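Local coordinates for protein phosphohistidine phosphatase sixA (PDB 1UJC) that removes phosphoryl groups from phosphohistidine, acting on the HPt domain of the ArcB sensor in the multistep His-Asp phosphorelay, at residues F4-G9 with T129-A134; M34-K39 with G64-L69; V48-F53 with L104-L109. All coordinates share one frame; numbering follows the deposited sequence.

Contacts 1 and 3 lie in one mixed sheet, their centres about 9 Å apart, and both touch the bound tungstate. Contact 1 joins strand 2-7 to the antiparallel strand 133-138; contact 3 joins the parallel strands 47-50 and 102-107, the latter also neighbouring strand 2-7. Contact 2 lies farther out, its centre about 13 Å from that of contact 1 and 15 Å from that of contact 3, where helices 25-40 and 54-66 approach each other, but it packs on contact 1 through Met34 and Leu38. Along the chain, contact 1 closes a long loop that encloses the other two, whose segments alternate. Contacts 1 and 3 bring Arg7, His8, His108 and Leu109 together round the tungstate.

Contact 1 of 3, residues F4-G9 with T129-A134; sequences FIMRHG and TTSAIA. With WO4 (tungstate(VI)ion), chain C.
With CG anti to the backbone N (chi1 177°) and the chain extended from there to NE, Arg7 runs past Thr129 and presents its guanidinium to Thr130. The methyl of Thr130, anti to its own carbonyl carbon, covers the centre of one guanidinium face, CG2 lying 3.9 Å from Arg7 CZ. At the edge of the same group, Arg7 NE donates to tungstate O1 at 3.1 Å, while NH1 makes a weak bond to Phe128 O. An alanine in place of Arg7 would probably leave the anion without this charged donor and open a gap beside the Thr130 methyl. His8 NE2 lies 2.5 Å from the tungsten, and His8 ND1 donates to Gly9 O at 2.7 Å, which would limit rotation of the ring. Arg7, His8 and Gly9 form the Arg-His-Gly signature of the histidine phosphatase superfamily, here at the end of the first strand, 2-7. Behind it, Ile5 and Ala134 form an antiparallel hydrogen-bonded pair, Ile5 O taking Ala134 N at 2.8 Å. The next pair is non-hydrogen-bonded: Met6 CB packs 3.8 Å from Ile133 CG1, and the extended Met6 chain carries its CE to Ser131. Ser131 sits in a type II turn running from Thr129 to Ala132; its N donates to Arg7 O at 2.9 Å, and its OG bonds to Ser31.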
ATOM      1  N   PHE A   4       4.989   3.531  -2.136  1.00 11.19           N
ATOM      2  CA  PHE A   4       3.646   3.510  -2.692  1.00 12.39           C
ATOM      3  C   PHE A   4       2.718   2.838  -1.696  1.00 11.49           C
ATOM      4  O   PHE A   4       2.783   1.627  -1.491  1.00 12.47           O
ATOM      5  CB  PHE A   4       3.619   2.759  -4.023  1.00 14.05           C
ATOM      6  CG  PHE A   4       4.501   3.368  -5.075  1.00 15.39           C
ATOM      7  CD1 PHE A   4       5.807   2.931  -5.244  1.00 14.63           C
ATOM      8  CD2 PHE A   4       4.025   4.395  -5.884  1.00 17.14           C
ATOM      9  CE1 PHE A   4       6.630   3.506  -6.207  1.00 16.19           C
ATOM     10  CE2 PHE A   4       4.843   4.977  -6.853  1.00 16.35           C
ATOM     11  CZ  PHE A   4       6.146   4.532  -7.013  1.00 17.43           C
ATOM     12  N   ILE A   5       1.857   3.639  -1.082  1.00 10.47           N
ATOM     13  CA  ILE A   5       0.919   3.150  -0.083  1.00 11.30           C
ATOM     14  C   ILE A   5      -0.418   2.833  -0.730  1.00 11.96           C
ATOM     15  O   ILE A   5      -1.046   3.697  -1.346  1.00 12.53           O
ATOM     16  CB  ILE A   5       0.729   4.203   1.020  1.00 11.35           C
ATOM     17  CG1 ILE A   5       2.099   4.564   1.611  1.00 11.50           C
ATOM     18  CG2 ILE A   5      -0.212   3.674   2.094  1.00 13.00           C
ATOM     19  CD1 ILE A   5       2.082   5.692   2.605  1.00  8.08           C
ATOM     20  N   MET A   6      -0.858   1.589  -0.582  1.00 11.23           N
ATOM     21  CA  MET A   6      -2.108   1.163  -1.187  1.00 11.68           C
ATOM     22  C   MET A   6      -3.115   0.556  -0.219  1.00 11.81           C
ATOM     23  O   MET A   6      -2.761  -0.205   0.679  1.00 11.59           O
ATOM     24  CB  MET A   6      -1.802   0.168  -2.312  1.00 13.20           C
ATOM     25  CG  MET A   6      -3.010  -0.419  -3.018  1.00 12.45           C
ATOM     26  SD  MET A   6      -2.486  -1.479  -4.387  1.00 14.22           S
ATOM     27  CE  MET A   6      -3.948  -1.402  -5.473  1.00 14.58           C
ATOM     28  N   ARG A   7      -4.379   0.916  -0.404  1.00 12.41           N
ATOM     29  CA  ARG A   7      -5.450   0.372   0.421  1.00 13.42           C
ATOM     30  C   ARG A   7      -5.936  -0.878  -0.305  1.00 13.38           C
ATOM     31  O   ARG A   7      -6.104  -0.870  -1.523  1.00 12.46           O
ATOM     32  CB  ARG A   7      -6.606   1.369   0.545  1.00 14.05           C
ATOM     33  CG  ARG A   7      -7.781   0.833   1.340  1.00 13.48           C
ATOM     34  CD  ARG A   7      -8.916   1.837   1.384  1.00 13.95           C
ATOM     35  NE  ARG A   7     -10.037   1.342   2.172  1.00 18.04           N
ATOM     36  CZ  ARG A   7     -11.251   1.884   2.170  1.00 17.85           C
ATOM     37  NH1 ARG A   7     -11.506   2.945   1.417  1.00 14.76           N
ATOM     38  NH2 ARG A   7     -12.212   1.359   2.917  1.00 16.73           N
ATOM     39  N   HIS A   8      -6.144  -1.954   0.442  1.00 12.25           N
ATOM     40  CA  HIS A   8      -6.609  -3.202  -0.140  1.00 11.31           C
ATOM     41  C   HIS A   8      -7.858  -2.927  -0.981  1.00 12.13           C
ATOM     42  O   HIS A   8      -8.534  -1.916  -0.788  1.00 11.05           O
ATOM     43  CB  HIS A   8      -6.937  -4.192   0.974  1.00 11.78           C
ATOM     44  CG  HIS A   8      -8.142  -3.810   1.770  1.00 12.08           C
ATOM     45  ND1 HIS A   8      -9.421  -3.919   1.273  1.00 11.34           N
ATOM     46  CD2 HIS A   8      -8.263  -3.272   3.007  1.00 11.33           C
ATOM     47  CE1 HIS A   8     -10.279  -3.463   2.167  1.00 12.42           C
ATOM     48  NE2 HIS A   8      -9.600  -3.064   3.229  1.00 10.95           N
ATOM     49  N   GLY A   9      -8.156  -3.830  -1.910  1.00 10.78           N
ATOM     50  CA  GLY A   9      -9.314  -3.660  -2.771  1.00 13.91           C
ATOM     51  C   GLY A   9     -10.635  -3.994  -2.101  1.00 13.99           C
ATOM     52  O   GLY A   9     -10.663  -4.528  -0.994  1.00 13.61           O
ATOM     53  N   THR A 129      -9.717   5.530  -1.204  1.00 14.64           N
ATOM     54  CA  THR A 129     -10.801   4.676  -1.692  1.00 15.95           C
ATOM     55  C   THR A 129     -10.111   3.323  -1.892  1.00 14.95           C
ATOM     56  O   THR A 129      -8.881   3.269  -1.942  1.00 13.02           O
ATOM     57  CB  THR A 129     -11.361   5.169  -3.033  1.00 16.14           C
ATOM     58  OG1 THR A 129     -10.382   4.983  -4.062  1.00 16.45           O
ATOM     59  CG2 THR A 129     -11.719   6.652  -2.945  1.00 18.04           C
ATOM     60  N   THR A 130     -10.868   2.234  -2.001  1.00 13.59           N
ATOM     61  CA  THR A 130     -10.228   0.929  -2.175  1.00 14.01           C
ATOM     62  C   THR A 130      -9.323   0.886  -3.411  1.00 13.92           C
ATOM     63  O   THR A 130      -9.661   1.428  -4.461  1.00 13.81           O
ATOM     64  CB  THR A 130     -11.271  -0.220  -2.252  1.00 13.77           C
ATOM     65  OG1 THR A 130     -12.259   0.085  -3.243  1.00 16.08           O
ATOM     66  CG2 THR A 130     -11.949  -0.419  -0.903  1.00 12.66           C
ATOM     67  N   SER A 131      -8.165   0.244  -3.261  1.00 12.55           N
ATOM     68  CA  SER A 131      -7.176   0.113  -4.333  1.00 12.37           C
ATOM     69  C   SER A 131      -6.444   1.413  -4.664  1.00 11.73           C
ATOM     70  O   SER A 131      -5.552   1.418  -5.507  1.00 12.91           O
ATOM     71  CB  SER A 131      -7.825  -0.436  -5.610  1.00 12.86           C
ATOM     72  OG  SER A 131      -8.239  -1.782  -5.451  1.00 14.78           O
ATOM     73  N   ALA A 132      -6.815   2.508  -4.004  1.00 10.91           N
ATOM     74  CA  ALA A 132      -6.171   3.799  -4.244  1.00 11.69           C
ATOM     75  C   ALA A 132      -4.712   3.750  -3.794  1.00 10.76           C
ATOM     76  O   ALA A 132      -4.372   3.038  -2.853  1.00 11.83           O
ATOM     77  CB  ALA A 132      -6.911   4.904  -3.495  1.00  9.86           C
ATOM     78  N   ILE A 133      -3.856   4.519  -4.456  1.00 11.34           N
ATOM     79  CA  ILE A 133      -2.439   4.526  -4.118  1.00 12.48           C
ATOM     80  C   ILE A 133      -1.875   5.918  -3.864  1.00 13.81           C
ATOM     81  O   ILE A 133      -2.107   6.849  -4.634  1.00 14.33           O
ATOM     82  CB  ILE A 133      -1.600   3.875  -5.238  1.00 11.44           C
ATOM     83  CG1 ILE A 133      -1.966   2.396  -5.375  1.00 14.40           C
ATOM     84  CG2 ILE A 133      -0.112   4.016  -4.934  1.00 14.65           C
ATOM     85  CD1 ILE A 133      -1.261   1.702  -6.522  1.00 12.61           C
ATOM     86  N   ALA A 134      -1.123   6.045  -2.778  1.00 13.53           N
ATOM     87  CA  ALA A 134      -0.498   7.312  -2.435  1.00 12.65           C
ATOM     88  C   ALA A 134       0.996   7.179  -2.679  1.00 12.45           C
ATOM     89  O   ALA A 134       1.607   6.172  -2.313  1.00 12.55           O
ATOM     90  CB  ALA A 134      -0.765   7.652  -0.981  1.00 12.62           C
TER
HETATM   91  W   WO4 C 163     -10.594  -1.821   5.133  1.00 16.76           W
HETATM   92  O1  WO4 C 163      -9.524  -0.601   4.527  1.00 14.52           O
HETATM   93  O2  WO4 C 163      -9.678  -3.177   5.706  1.00 18.72           O
HETATM   94  O3  WO4 C 163     -11.795  -2.239   3.963  1.00 23.77           O
HETATM   95  O4  WO4 C 163     -11.437  -1.180   6.502  1.00 16.35           O

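Contact 2 of 3, residues M34-K39 with G64-L69; sequences MANWLK and GDCLNL. With CA (calcium ion), chain B.
Leu67 and Cys66 share the packing against Ala35, Asn36, Leu38 and Lys39; the two methyls of Leu67 rest on one side of the helix, at Lys39 and Leu38. Leu67 CG is anti to the backbone N (chi1 -174°), and beyond it the branches part. Leu67 CD1 presses on the helix backbone, 3.4 Å from Lys39 CA, and also meets Lys39 CB. The other methyl goes deeper: Leu67 CD2 lies 4.0 Å from Leu38 CB and touches Leu38 CD1 as well, the two leucines crossing obliquely. Beside them Ala35 CB meets Cys66 CB at 3.8 Å. Ala35, Leu38 and Leu67 are buried here.

The solvent side, with exposed Asn36 and Lys39, is by contrast polar, yet the two segments make no hydrogen bond to each other there. Asn36 brings its amide oxygen up to Cys66, Asn36 OD1 lying 3.1 Å from Cys66 CB. The Lys39 chain runs fully extended past the backbone, Lys39 CD coming within 3.4 Å of Cys66 O. That carbonyl instead accepts a hydrogen bond from a water, 3.0 Å from Cys66 O, which is also a ligand of the calcium ion. The protein ligand to the calcium from these segments is Asp65 O, 2.6 Å from the metal, and five waters accompany it. The Asp65 carboxylate is turned elsewhere, to a salt bridge with Arg32.

Further along the interface Ala35 also touches Val63 of helix 54-66. From helix 25-40, Met34 and Leu38 reach Ile133 on strand 133-138; Leu69, in the loop after helix 54-66, folds back onto Leu60 and Val63, and both helices cover the sheet face that carries Met6, Ile133 and Ile106.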
ATOM      1  N   MET A  34      -5.286  -0.662 -11.094  1.00 14.75           N
ATOM      2  CA  MET A  34      -4.261   0.193 -10.500  1.00 14.80           C
ATOM      3  C   MET A  34      -2.863  -0.373 -10.755  1.00 14.66           C
ATOM      4  O   MET A  34      -1.906   0.377 -10.961  1.00 15.29           O
ATOM      5  CB  MET A  34      -4.489   0.325  -8.995  1.00 14.44           C
ATOM      6  CG  MET A  34      -5.747   1.094  -8.610  1.00 15.80           C
ATOM      7  SD  MET A  34      -5.698   2.828  -9.122  1.00 17.22           S
ATOM      8  CE  MET A  34      -4.344   3.414  -8.147  1.00 13.29           C
ATOM      9  N   ALA A  35      -2.750  -1.697 -10.736  1.00 13.89           N
ATOM     10  CA  ALA A  35      -1.473  -2.360 -10.975  1.00 13.56           C
ATOM     11  C   ALA A  35      -0.967  -2.029 -12.375  1.00 13.26           C
ATOM     12  O   ALA A  35       0.196  -1.671 -12.558  1.00 12.40           O
ATOM     13  CB  ALA A  35      -1.629  -3.865 -10.818  1.00 13.59           C
ATOM     14  N   ASN A  36      -1.849  -2.145 -13.363  1.00 13.69           N
ATOM     15  CA  ASN A  36      -1.474  -1.849 -14.737  1.00 13.85           C
ATOM     16  C   ASN A  36      -1.129  -0.376 -14.903  1.00 12.40           C
ATOM     17  O   ASN A  36      -0.229  -0.026 -15.661  1.00 12.22           O
ATOM     18  CB  ASN A  36      -2.597  -2.244 -15.703  1.00 15.17           C
ATOM     19  CG  ASN A  36      -2.726  -3.755 -15.858  1.00 19.95           C
ATOM     20  OD1 ASN A  36      -1.726  -4.464 -16.025  1.00 20.01           O
ATOM     21  ND2 ASN A  36      -3.958  -4.254 -15.816  1.00 20.95           N
ATOM     22  N   TRP A  37      -1.839   0.490 -14.188  1.00 12.93           N
ATOM     23  CA  TRP A  37      -1.562   1.916 -14.277  1.00 13.14           C
ATOM     24  C   TRP A  37      -0.127   2.164 -13.806  1.00 14.11           C
ATOM     25  O   TRP A  37       0.634   2.887 -14.453  1.00 12.48           O
ATOM     26  CB  TRP A  37      -2.543   2.714 -13.416  1.00 13.62           C
ATOM     27  CG  TRP A  37      -2.273   4.174 -13.461  1.00 13.46           C
ATOM     28  CD1 TRP A  37      -2.546   5.030 -14.492  1.00 15.19           C
ATOM     29  CD2 TRP A  37      -1.598   4.948 -12.464  1.00 14.44           C
ATOM     30  NE1 TRP A  37      -2.076   6.291 -14.200  1.00 14.03           N
ATOM     31  CE2 TRP A  37      -1.490   6.269 -12.962  1.00 14.44           C
ATOM     32  CE3 TRP A  37      -1.070   4.654 -11.199  1.00 15.84           C
ATOM     33  CZ2 TRP A  37      -0.876   7.292 -12.239  1.00 11.74           C
ATOM     34  CZ3 TRP A  37      -0.458   5.670 -10.482  1.00 13.82           C
ATOM     35  CH2 TRP A  37      -0.366   6.975 -11.004  1.00 14.92           C
ATOM     36  N   LEU A  38       0.239   1.558 -12.682  1.00 14.24           N
ATOM     37  CA  LEU A  38       1.588   1.705 -12.147  1.00 16.06           C
ATOM     38  C   LEU A  38       2.604   1.181 -13.148  1.00 17.05           C
ATOM     39  O   LEU A  38       3.659   1.775 -13.334  1.00 19.36           O
ATOM     40  CB  LEU A  38       1.735   0.941 -10.833  1.00 17.93           C
ATOM     41  CG  LEU A  38       1.135   1.579  -9.582  1.00 20.39           C
ATOM     42  CD1 LEU A  38       1.382   0.665  -8.392  1.00 20.20           C
ATOM     43  CD2 LEU A  38       1.769   2.950  -9.338  1.00 18.49           C
ATOM     44  N   LYS A  39       2.273   0.065 -13.791  1.00 16.75           N
ATOM     45  CA  LYS A  39       3.147  -0.538 -14.787  1.00 17.77           C
ATOM     46  C   LYS A  39       3.359   0.460 -15.919  1.00 18.76           C
ATOM     47  O   LYS A  39       4.464   0.603 -16.442  1.00 17.27           O
ATOM     48  CB  LYS A  39       2.510  -1.823 -15.320  1.00 19.12           C
ATOM     49  CG  LYS A  39       3.227  -2.460 -16.499  1.00 22.84           C
ATOM     50  CD  LYS A  39       2.478  -3.709 -16.950  1.00 23.49           C
ATOM     51  CE  LYS A  39       3.124  -4.350 -18.158  1.00 26.64           C
ATOM     52  NZ  LYS A  39       2.375  -5.568 -18.581  1.00 28.13           N
ATOM     53  N   GLY A  64       0.420  -8.340  -8.293  1.00 13.12           N
ATOM     54  CA  GLY A  64       1.576  -9.080  -8.772  1.00 14.53           C
ATOM     55  C   GLY A  64       1.325  -9.769 -10.097  1.00 17.09           C
ATOM     56  O   GLY A  64       2.266 -10.120 -10.815  1.00 17.60           O
ATOM     57  N   ASP A  65       0.053  -9.967 -10.423  1.00 17.34           N
ATOM     58  CA  ASP A  65      -0.319 -10.608 -11.673  1.00 17.69           C
ATOM     59  C   ASP A  65      -0.182  -9.664 -12.858  1.00 17.77           C
ATOM     60  O   ASP A  65      -0.049 -10.113 -13.982  1.00 14.48           O
ATOM     61  CB  ASP A  65      -1.760 -11.118 -11.613  1.00 17.63           C
ATOM     62  CG  ASP A  65      -1.878 -12.471 -10.935  1.00 19.04           C
ATOM     63  OD1 ASP A  65      -0.846 -13.028 -10.503  1.00 19.92           O
ATOM     64  OD2 ASP A  65      -3.011 -12.974 -10.840  1.00 19.07           O
ATOM     65  N   CYS A  66      -0.213  -8.358 -12.610  1.00 18.14           N
ATOM     66  CA  CYS A  66      -0.112  -7.392 -13.699  1.00 19.15           C
ATOM     67  C   CYS A  66       1.182  -6.585 -13.676  1.00 19.96           C
ATOM     68  O   CYS A  66       1.623  -6.066 -14.704  1.00 20.61           O
ATOM     69  CB  CYS A  66      -1.301  -6.429 -13.650  1.00 17.83           C
ATOM     70  SG  CYS A  66      -2.924  -7.215 -13.554  1.00 21.25           S
ATOM     71  N   LEU A  67       1.788  -6.485 -12.503  1.00 19.71           N
ATOM     72  CA  LEU A  67       3.016  -5.717 -12.331  1.00 19.88           C
ATOM     73  C   LEU A  67       4.135  -6.630 -11.830  1.00 20.19           C
ATOM     74  O   LEU A  67       3.913  -7.469 -10.960  1.00 20.70           O
ATOM     75  CB  LEU A  67       2.745  -4.592 -11.326  1.00 19.30           C
ATOM     76  CG  LEU A  67       3.761  -3.500 -11.001  1.00 17.92           C
ATOM     77  CD1 LEU A  67       4.034  -2.650 -12.225  1.00 18.30           C
ATOM     78  CD2 LEU A  67       3.194  -2.626  -9.887  1.00 19.20           C
ATOM     79  N   ASN A  68       5.334  -6.479 -12.383  1.00 20.85           N
ATOM     80  CA  ASN A  68       6.459  -7.309 -11.961  1.00 23.22           C
ATOM     81  C   ASN A  68       6.816  -6.970 -10.517  1.00 23.42           C
ATOM     82  O   ASN A  68       7.302  -5.872 -10.235  1.00 23.94           O
ATOM     83  CB  ASN A  68       7.687  -7.071 -12.855  1.00 25.76           C
ATOM     84  CG  ASN A  68       7.377  -7.215 -14.340  1.00 28.71           C
ATOM     85  OD1 ASN A  68       6.573  -8.060 -14.742  1.00 31.98           O
ATOM     86  ND2 ASN A  68       8.036  -6.401 -15.167  1.00 29.75           N
ATOM     87  N   LEU A  69       6.566  -7.906  -9.606  1.00 22.92           N
ATOM     88  CA  LEU A  69       6.863  -7.698  -8.192  1.00 22.38           C
ATOM     89  C   LEU A  69       7.923  -8.670  -7.693  1.00 23.13           C
ATOM     90  O   LEU A  69       8.168  -9.705  -8.312  1.00 23.36           O
ATOM     91  CB  LEU A  69       5.593  -7.863  -7.348  1.00 20.64           C
ATOM     92  CG  LEU A  69       4.521  -6.780  -7.483  1.00 19.01           C
ATOM     93  CD1 LEU A  69       3.327  -7.101  -6.589  1.00 17.93           C
ATOM     94  CD2 LEU A  69       5.117  -5.444  -7.101  1.00 18.92           C
TER
HETATM   95 CA    CA B 162      -0.164 -10.801 -16.496  1.00 21.53          CA
HETATM   96  O   HOH W   1       1.170  -8.321 -16.589  1.00 25.03           O
HETATM   97  O   HOH W   2      -1.287 -13.134 -15.444  1.00 17.79           O
HETATM   98  O   HOH W   3       2.373 -11.667 -15.556  1.00 29.61           O
HETATM   99  O   HOH W   4      -2.344 -11.709 -18.003  1.00 19.29           O
HETATM  100  O   HOH W   5      -2.741 -10.019 -15.860  1.00 18.14           O

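Contact 3 of 3, residues V48-F53 with L104-L109; sequences VLVSPF and LVISHL. With WO4 (tungstate(VI)ion), chain C.
Ser51 and His108 meet just beyond the ends of two neighbouring parallel strands, and the histidine can be followed outward. His108 CB passes close to the tungstate, 3.3 Å from its O2. One step on, past CG, His108 ND1 donates to the same O2 at 2.8 Å, with the oxygen in the ring plane. On the other branch, CD2 runs beside the Ser51 side chain. At the tip, His108 NE2 is hydrogen-bonded at 2.7 Å to Ser51 OG, which lies anti to its backbone N (chi1 162°) and so faces the ring; His108 CE1 touches Phe53, 3.5 Å from its CB. The phenyl ring turns its edge toward the imidazole face in an offset edge-to-face pair, planes at 76°. Two polar contacts at different ring nitrogens, with Phe53 alongside, leave little freedom for the imidazole to turn.

Ser51 is itself held: its OG accepts Phe53 N at 3.2 Å, an ST turn just before helix 54-66, and its N donates to Ile106 O. Before that point the strands keep regular register, Leu49 N bonding to Leu104 O and Ile106 N to Leu49 O, each at 3.0 Å.

Leu109 N donates to tungstate O1. With Arg7, His8 and Arg55 this completes the anion pocket, two histidines and two arginines, Arg55 coming from helix 54-66, as is characteristic of the histidine phosphatase superfamily.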
ATOM      1  N   VAL A  48       8.174  -5.272  -1.116  1.00 10.99           N
ATOM      2  CA  VAL A  48       6.747  -5.276  -0.838  1.00 10.77           C
ATOM      3  C   VAL A  48       6.445  -5.609   0.621  1.00 10.95           C
ATOM      4  O   VAL A  48       6.938  -6.600   1.160  1.00 11.16           O
ATOM      5  CB  VAL A  48       6.023  -6.287  -1.742  1.00 12.32           C
ATOM      6  CG1 VAL A  48       4.545  -6.329  -1.404  1.00 13.42           C
ATOM      7  CG2 VAL A  48       6.235  -5.909  -3.195  1.00 13.19           C
ATOM      8  N   LEU A  49       5.630  -4.764   1.247  1.00  9.64           N
ATOM      9  CA  LEU A  49       5.226  -4.939   2.637  1.00 10.40           C
ATOM     10  C   LEU A  49       3.708  -5.068   2.611  1.00 11.71           C
ATOM     11  O   LEU A  49       3.024  -4.227   2.029  1.00 14.02           O
ATOM     12  CB  LEU A  49       5.639  -3.720   3.467  1.00  9.78           C
ATOM     13  CG  LEU A  49       7.101  -3.283   3.331  1.00 10.82           C
ATOM     14  CD1 LEU A  49       7.350  -2.035   4.173  1.00 11.18           C
ATOM     15  CD2 LEU A  49       8.018  -4.413   3.773  1.00 12.26           C
ATOM     16  N   VAL A  50       3.180  -6.114   3.232  1.00 11.89           N
ATOM     17  CA  VAL A  50       1.738  -6.332   3.218  1.00 12.01           C
ATOM     18  C   VAL A  50       1.149  -6.736   4.567  1.00 12.18           C
ATOM     19  O   VAL A  50       1.817  -7.355   5.390  1.00 11.59           O
ATOM     20  CB  VAL A  50       1.374  -7.420   2.174  1.00 13.70           C
ATOM     21  CG1 VAL A  50       2.018  -8.747   2.561  1.00 12.16           C
ATOM     22  CG2 VAL A  50      -0.141  -7.560   2.055  1.00 14.73           C
ATOM     23  N   SER A  51      -0.110  -6.366   4.779  1.00 11.89           N
ATOM     24  CA  SER A  51      -0.829  -6.709   5.995  1.00 11.41           C
ATOM     25  C   SER A  51      -1.093  -8.211   5.989  1.00 11.30           C
ATOM     26  O   SER A  51      -1.232  -8.817   4.930  1.00 10.33           O
ATOM     27  CB  SER A  51      -2.163  -5.966   6.043  1.00 11.91           C
ATOM     28  OG  SER A  51      -3.044  -6.580   6.964  1.00 14.54           O
ATOM     29  N   PRO A  52      -1.158  -8.829   7.178  1.00 10.89           N
ATOM     30  CA  PRO A  52      -1.407 -10.269   7.335  1.00 11.97           C
ATOM     31  C   PRO A  52      -2.842 -10.664   6.980  1.00 11.52           C
ATOM     32  O   PRO A  52      -3.140 -11.843   6.809  1.00 11.18           O
ATOM     33  CB  PRO A  52      -1.117 -10.513   8.818  1.00 10.63           C
ATOM     34  CG  PRO A  52      -0.166  -9.414   9.175  1.00 15.97           C
ATOM     35  CD  PRO A  52      -0.769  -8.231   8.464  1.00 12.83           C
ATOM     36  N   PHE A  53      -3.729  -9.676   6.880  1.00 11.02           N
ATOM     37  CA  PHE A  53      -5.128  -9.947   6.562  1.00 11.43           C
ATOM     38  C   PHE A  53      -5.342 -10.355   5.109  1.00 12.41           C
ATOM     39  O   PHE A  53      -4.780  -9.757   4.186  1.00 13.49           O
ATOM     40  CB  PHE A  53      -5.997  -8.731   6.898  1.00 10.90           C
ATOM     41  CG  PHE A  53      -6.159  -8.487   8.379  1.00 12.04           C
ATOM     42  CD1 PHE A  53      -5.534  -9.312   9.314  1.00 12.02           C
ATOM     43  CD2 PHE A  53      -6.929  -7.425   8.837  1.00 11.88           C
ATOM     44  CE1 PHE A  53      -5.675  -9.078  10.683  1.00 13.46           C
ATOM     45  CE2 PHE A  53      -7.075  -7.186  10.202  1.00 13.37           C
ATOM     46  CZ  PHE A  53      -6.448  -8.010  11.125  1.00 10.74           C
ATOM     47  N   LEU A 104       6.272  -1.014  -2.101  1.00 11.46           N
ATOM     48  CA  LEU A 104       4.821  -0.972  -2.259  1.00 12.03           C
ATOM     49  C   LEU A 104       4.241  -1.500  -0.951  1.00 11.98           C
ATOM     50  O   LEU A 104       4.553  -2.619  -0.539  1.00 12.05           O
ATOM     51  CB  LEU A 104       4.362  -1.853  -3.424  1.00 13.55           C
ATOM     52  CG  LEU A 104       2.848  -2.082  -3.542  1.00 14.51           C
ATOM     53  CD1 LEU A 104       2.109  -0.752  -3.608  1.00 15.03           C
ATOM     54  CD2 LEU A 104       2.555  -2.915  -4.776  1.00 17.74           C
ATOM     55  N   VAL A 105       3.421  -0.679  -0.297  1.00 11.21           N
ATOM     56  CA  VAL A 105       2.799  -1.036   0.981  1.00 12.23           C
ATOM     57  C   VAL A 105       1.294  -1.213   0.802  1.00 12.24           C
ATOM     58  O   VAL A 105       0.597  -0.280   0.407  1.00 14.65           O
ATOM     59  CB  VAL A 105       3.030   0.072   2.043  1.00 11.96           C
ATOM     60  CG1 VAL A 105       2.424  -0.347   3.382  1.00 10.29           C
ATOM     61  CG2 VAL A 105       4.516   0.353   2.191  1.00 10.81           C
ATOM     62  N   ILE A 106       0.794  -2.411   1.087  1.00 14.41           N
ATOM     63  CA  ILE A 106      -0.631  -2.694   0.951  1.00 13.04           C
ATOM     64  C   ILE A 106      -1.209  -2.846   2.348  1.00 13.15           C
ATOM     65  O   ILE A 106      -0.789  -3.721   3.107  1.00 14.14           O
ATOM     66  CB  ILE A 106      -0.863  -3.978   0.127  1.00 11.72           C
ATOM     67  CG1 ILE A 106      -0.337  -3.778  -1.296  1.00 12.52           C
ATOM     68  CG2 ILE A 106      -2.339  -4.310   0.087  1.00 10.72           C
ATOM     69  CD1 ILE A 106      -0.479  -5.003  -2.187  1.00 12.31           C
ATOM     70  N   SER A 107      -2.178  -1.998   2.685  1.00 13.54           N
ATOM     71  CA  SER A 107      -2.757  -2.020   4.021  1.00 12.63           C
ATOM     72  C   SER A 107      -4.250  -1.710   4.091  1.00 13.42           C
ATOM     73  O   SER A 107      -5.009  -2.035   3.179  1.00 12.62           O
ATOM     74  CB  SER A 107      -1.982  -1.045   4.911  1.00 13.50           C
ATOM     75  OG  SER A 107      -2.324  -1.188   6.275  1.00 14.32           O
ATOM     76  N   HIS A 108      -4.664  -1.079   5.190  1.00 12.38           N
ATOM     77  CA  HIS A 108      -6.067  -0.752   5.395  1.00 12.55           C
ATOM     78  C   HIS A 108      -6.270   0.617   6.021  1.00 12.42           C
ATOM     79  O   HIS A 108      -5.318   1.283   6.439  1.00 11.42           O
ATOM     80  CB  HIS A 108      -6.735  -1.753   6.349  1.00 13.90           C
ATOM     81  CG  HIS A 108      -6.246  -3.162   6.224  1.00 12.39           C
ATOM     82  ND1 HIS A 108      -7.089  -4.213   5.931  1.00 12.56           N
ATOM     83  CD2 HIS A 108      -5.020  -3.705   6.409  1.00 13.67           C
ATOM     84  CE1 HIS A 108      -6.402  -5.340   5.941  1.00 13.57           C
ATOM     85  NE2 HIS A 108      -5.144  -5.060   6.229  1.00 10.59           N
ATOM     86  N   LEU A 109      -7.536   1.024   6.070  1.00 13.59           N
ATOM     87  CA  LEU A 109      -7.914   2.265   6.728  1.00 14.36           C
ATOM     88  C   LEU A 109      -7.932   1.773   8.172  1.00 14.48           C
ATOM     89  O   LEU A 109      -8.225   0.606   8.422  1.00 14.22           O
ATOM     90  CB  LEU A 109      -9.335   2.693   6.358  1.00 14.98           C
ATOM     91  CG  LEU A 109      -9.740   3.080   4.936  1.00 14.33           C
ATOM     92  CD1 LEU A 109     -11.247   3.302   4.912  1.00 15.27           C
ATOM     93  CD2 LEU A 109      -9.005   4.326   4.499  1.00 13.78           C
TER
HETATM   94  W   WO4 C 163     -10.594  -1.821   5.133  1.00 16.76           W
HETATM   95  O1  WO4 C 163      -9.524  -0.601   4.527  1.00 14.52           O
HETATM   96  O2  WO4 C 163      -9.678  -3.177   5.706  1.00 18.72           O
HETATM   97  O3  WO4 C 163     -11.795  -2.239   3.963  1.00 23.77           O
HETATM   98  O4  WO4 C 163     -11.437  -1.180   6.502  1.00 16.35           O